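Local coordinates for Hit-like protein involved in cell-cycle regulation (Bartonella henselae, PDB 3LB5), which probably binds and hydrolyses nucleotide conjugates, as a dimeric member of the histidine triad (HIT) family related to the HINT proteins, at residues T108-N113 / H125-P130. Residues are numbered along the deposited sequence; the frame is centred on the assembly and turned at random.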
ATOM      1  N   THR B 108      -1.498   4.545  -8.133  1.00  8.46           N
ATOM      2  CA  THR B 108      -2.028   4.401  -6.772  1.00  8.96           C
ATOM      3  C   THR B 108      -1.860   2.961  -6.293  1.00  9.08           C
ATOM      4  O   THR B 108      -2.293   2.020  -6.963  1.00  8.74           O
ATOM      5  CB  THR B 108      -3.514   4.819  -6.693  1.00  8.89           C
ATOM      6  OG1 THR B 108      -3.640   6.199  -7.070  1.00  8.35           O
ATOM      7  CG2 THR B 108      -4.055   4.646  -5.252  1.00 10.64           C
ATOM      8  N   VAL B 109      -1.218   2.803  -5.136  1.00  8.45           N
ATOM      9  CA  VAL B 109      -1.063   1.501  -4.503  1.00  8.44           C
ATOM     10  C   VAL B 109      -1.993   1.486  -3.307  1.00  8.46           C
ATOM     11  O   VAL B 109      -1.967   2.404  -2.491  1.00  7.80           O
ATOM     12  CB  VAL B 109       0.399   1.273  -4.045  1.00  7.74           C
ATOM     13  CG1 VAL B 109       0.553  -0.030  -3.250  1.00  7.82           C
ATOM     14  CG2 VAL B 109       1.345   1.354  -5.264  1.00  8.63           C
ATOM     15  N   MET B 110      -2.820   0.448  -3.191  1.00  8.15           N
ATOM     16  CA  MET B 110      -3.696   0.337  -2.026  1.00  9.10           C
ATOM     17  C   MET B 110      -3.630  -1.051  -1.438  1.00  8.89           C
ATOM     18  O   MET B 110      -3.433  -2.038  -2.160  1.00  9.27           O
ATOM     19  CB  MET B 110      -5.156   0.644  -2.387  1.00  9.92           C
ATOM     20  CG  MET B 110      -5.331   1.975  -3.075  1.00 13.55           C
ATOM     21  SD  MET B 110      -7.066   2.380  -3.215  1.00 23.05           S
ATOM     22  CE  MET B 110      -7.690   1.229  -4.432  1.00 23.33           C
ATOM     23  N   GLN B 111      -3.827  -1.137  -0.133  1.00  8.21           N
ATOM     24  CA  GLN B 111      -3.854  -2.436   0.509  1.00  8.35           C
ATOM     25  C   GLN B 111      -4.890  -2.383   1.641  1.00  8.25           C
ATOM     26  O   GLN B 111      -4.819  -1.513   2.521  1.00  8.26           O
ATOM     27  CB  GLN B 111      -2.459  -2.833   0.993  1.00  7.67           C
ATOM     28  CG  GLN B 111      -2.376  -4.316   1.495  1.00  7.45           C
ATOM     29  CD  GLN B 111      -2.772  -4.462   2.946  1.00  8.52           C
ATOM     30  OE1 GLN B 111      -2.438  -3.619   3.775  1.00  9.71           O
ATOM     31  NE2 GLN B 111      -3.523  -5.513   3.259  1.00  8.10           N
ATOM     32  N   PHE B 112      -5.859  -3.289   1.572  1.00  7.84           N
ATOM     33  CA  PHE B 112      -7.019  -3.270   2.484  1.00  8.87           C
ATOM     34  C   PHE B 112      -7.044  -4.376   3.514  1.00  8.49           C
ATOM     35  O   PHE B 112      -6.891  -5.559   3.183  1.00  9.49           O
ATOM     36  CB  PHE B 112      -8.342  -3.265   1.710  1.00  8.68           C
ATOM     37  CG  PHE B 112      -8.451  -2.153   0.692  1.00 11.08           C
ATOM     38  CD1 PHE B 112      -8.100  -0.845   1.020  1.00 11.69           C
ATOM     39  CD2 PHE B 112      -8.905  -2.422  -0.587  1.00 11.95           C
ATOM     40  CE1 PHE B 112      -8.196   0.183   0.081  1.00 14.50           C
ATOM     41  CE2 PHE B 112      -9.009  -1.397  -1.545  1.00 16.10           C
ATOM     42  CZ  PHE B 112      -8.649  -0.090  -1.202  1.00 13.75           C
ATOM     43  N   ASN B 113      -7.227  -3.982   4.771  1.00  8.11           N
ATOM     44  CA  ASN B 113      -7.315  -4.917   5.879  1.00  8.70           C
ATOM     45  C   ASN B 113      -8.676  -4.877   6.568  1.00  8.58           C
ATOM     46  O   ASN B 113      -8.982  -3.930   7.274  1.00  8.31           O
ATOM     47  CB  ASN B 113      -6.210  -4.642   6.906  1.00  7.84           C
ATOM     48  CG  ASN B 113      -4.842  -4.638   6.279  1.00  8.37           C
ATOM     49  OD1 ASN B 113      -4.256  -5.698   6.062  1.00  7.75           O
ATOM     50  ND2 ASN B 113      -4.339  -3.453   5.938  1.00  6.57           N
ATOM     51  N   HIS B 125      -3.481  -8.898  -0.616  1.00  9.20           N
ATOM     52  CA  HIS B 125      -3.236  -8.399  -1.957  1.00  9.25           C
ATOM     53  C   HIS B 125      -3.015  -6.894  -1.970  1.00  9.30           C
ATOM     54  O   HIS B 125      -3.708  -6.159  -1.259  1.00 10.07           O
ATOM     55  CB  HIS B 125      -4.361  -8.788  -2.930  1.00  8.69           C
ATOM     56  CG  HIS B 125      -5.728  -8.303  -2.531  1.00  9.42           C
ATOM     57  ND1 HIS B 125      -6.400  -8.804  -1.437  1.00  9.99           N
ATOM     58  CD2 HIS B 125      -6.567  -7.405  -3.110  1.00 11.27           C
ATOM     59  CE1 HIS B 125      -7.586  -8.215  -1.338  1.00 12.82           C
ATOM     60  NE2 HIS B 125      -7.719  -7.373  -2.350  1.00  9.92           N
ATOM     61  N   PHE B 126      -2.060  -6.446  -2.793  1.00  9.04           N
ATOM     62  CA  PHE B 126      -1.875  -5.018  -3.109  1.00  9.02           C
ATOM     63  C   PHE B 126      -2.513  -4.693  -4.461  1.00  8.12           C
ATOM     64  O   PHE B 126      -2.366  -5.445  -5.431  1.00  7.44           O
ATOM     65  CB  PHE B 126      -0.388  -4.648  -3.145  1.00  8.70           C
ATOM     66  CG  PHE B 126       0.254  -4.565  -1.785  1.00 10.40           C
ATOM     67  CD1 PHE B 126       0.623  -3.335  -1.262  1.00 10.62           C
ATOM     68  CD2 PHE B 126       0.523  -5.722  -1.043  1.00  9.95           C
ATOM     69  CE1 PHE B 126       1.217  -3.251   0.006  1.00 12.39           C
ATOM     70  CE2 PHE B 126       1.133  -5.652   0.225  1.00 10.67           C
ATOM     71  CZ  PHE B 126       1.478  -4.405   0.744  1.00 10.23           C
ATOM     72  N   HIS B 127      -3.268  -3.600  -4.498  1.00  7.70           N
ATOM     73  CA  HIS B 127      -3.767  -3.022  -5.744  1.00  7.79           C
ATOM     74  C   HIS B 127      -2.725  -2.094  -6.365  1.00  8.71           C
ATOM     75  O   HIS B 127      -2.179  -1.198  -5.681  1.00  8.52           O
ATOM     76  CB  HIS B 127      -5.029  -2.179  -5.476  1.00  7.64           C
ATOM     77  CG  HIS B 127      -6.179  -2.962  -4.966  1.00  7.04           C
ATOM     78  ND1 HIS B 127      -7.064  -3.606  -5.810  1.00  9.90           N
ATOM     79  CD2 HIS B 127      -6.627  -3.178  -3.706  1.00  9.73           C
ATOM     80  CE1 HIS B 127      -7.997  -4.206  -5.088  1.00 11.78           C
ATOM     81  NE2 HIS B 127      -7.759  -3.958  -3.810  1.00 13.25           N
ATOM     82  N   ILE B 128      -2.462  -2.285  -7.662  1.00  8.96           N
ATOM     83  CA  ILE B 128      -1.622  -1.343  -8.420  1.00  9.91           C
ATOM     84  C   ILE B 128      -2.462  -0.721  -9.545  1.00 10.01           C
ATOM     85  O   ILE B 128      -2.826  -1.390 -10.523  1.00 10.20           O
ATOM     86  CB  ILE B 128      -0.326  -1.973  -8.982  1.00 10.01           C
ATOM     87  CG1 ILE B 128       0.595  -2.461  -7.854  1.00 11.11           C
ATOM     88  CG2 ILE B 128       0.482  -0.925  -9.743  1.00 11.02           C
ATOM     89  CD1 ILE B 128       0.402  -3.863  -7.448  1.00 15.83           C
ATOM     90  N   ILE B 129      -2.800   0.553  -9.365  1.00  9.80           N
ATOM     91  CA  ILE B 129      -3.769   1.222 -10.231  1.00 10.15           C
ATOM     92  C   ILE B 129      -3.154   2.408 -10.969  1.00 10.50           C
ATOM     93  O   ILE B 129      -2.740   3.397 -10.344  1.00  9.93           O
ATOM     94  CB  ILE B 129      -5.042   1.673  -9.445  1.00 10.38           C
ATOM     95  CG1 ILE B 129      -5.565   0.545  -8.538  1.00 10.87           C
ATOM     96  CG2 ILE B 129      -6.125   2.221 -10.412  1.00  9.76           C
ATOM     97  CD1 ILE B 129      -6.698   0.967  -7.616  1.00 13.86           C
ATOM     98  N   PRO B 130      -3.119   2.335 -12.311  1.00 10.09           N
ATOM     99  CA  PRO B 130      -2.697   3.511 -13.056  1.00 10.58           C
ATOM    100  C   PRO B 130      -3.706   4.666 -13.007  1.00 10.66           C
ATOM    101  O   PRO B 130      -4.938   4.461 -13.046  1.00 10.40           O
ATOM    102  CB  PRO B 130      -2.537   2.988 -14.489  1.00 10.82           C
ATOM    103  CG  PRO B 130      -3.441   1.818 -14.588  1.00 10.91           C
ATOM    104  CD  PRO B 130      -3.649   1.269 -13.191  1.00 10.79           C
TER
HETATM  105  O   HOH W   1      -5.202  -7.309   1.481  1.00 10.70           O
HETATM  106  O   HOH W   2      -6.069  -5.370  -0.400  1.00 14.27           O
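Thr108 and Ile129 form the first of two antiparallel hydrogen-bonded pairs that join strand 106-113 to strand 126-131 of the HIT fold; the His-x-His-x-His signature leads into this strand, with His125 just before it and His127 on it. Thr108 N reaches Ile129 O at 2.8 Å in a nearly straight bond (168° at the hydrogen), and the return bond runs from Ile129 N to Thr108 O. Val109 turns to the helix 81-101 side, where CG1, anti to its backbone N (chi1 174°), meets the edge of the Phe126 ring. Met110 makes the second pair: His127 N lies 2.8 Å from Met110 O, in the carbonyl plane. The bent end of Met110 comes against Ile129, though its exact placing is doubtful. Gln111 folds over Phe126, CG standing 3.8 Å from the ring centroid and almost on its normal. Its amide is held by two bonds to that of Asn113. At Phe112 the strands separate and water steps in: one water accepts from Phe112 N and donates to His125 O, while another joins Phe112 O, Gln111 NE2 and His125 N. The outer edge of strand 106-113 pairs with the second subunit, continuing the sheet across the dimer. On the face holding Met110, the Phe112 and His127 rings meet obliquely; His127 ND1 is hydrogen-bonded to His64, and NE2 lies 3.6 Å from Phe112 CE2.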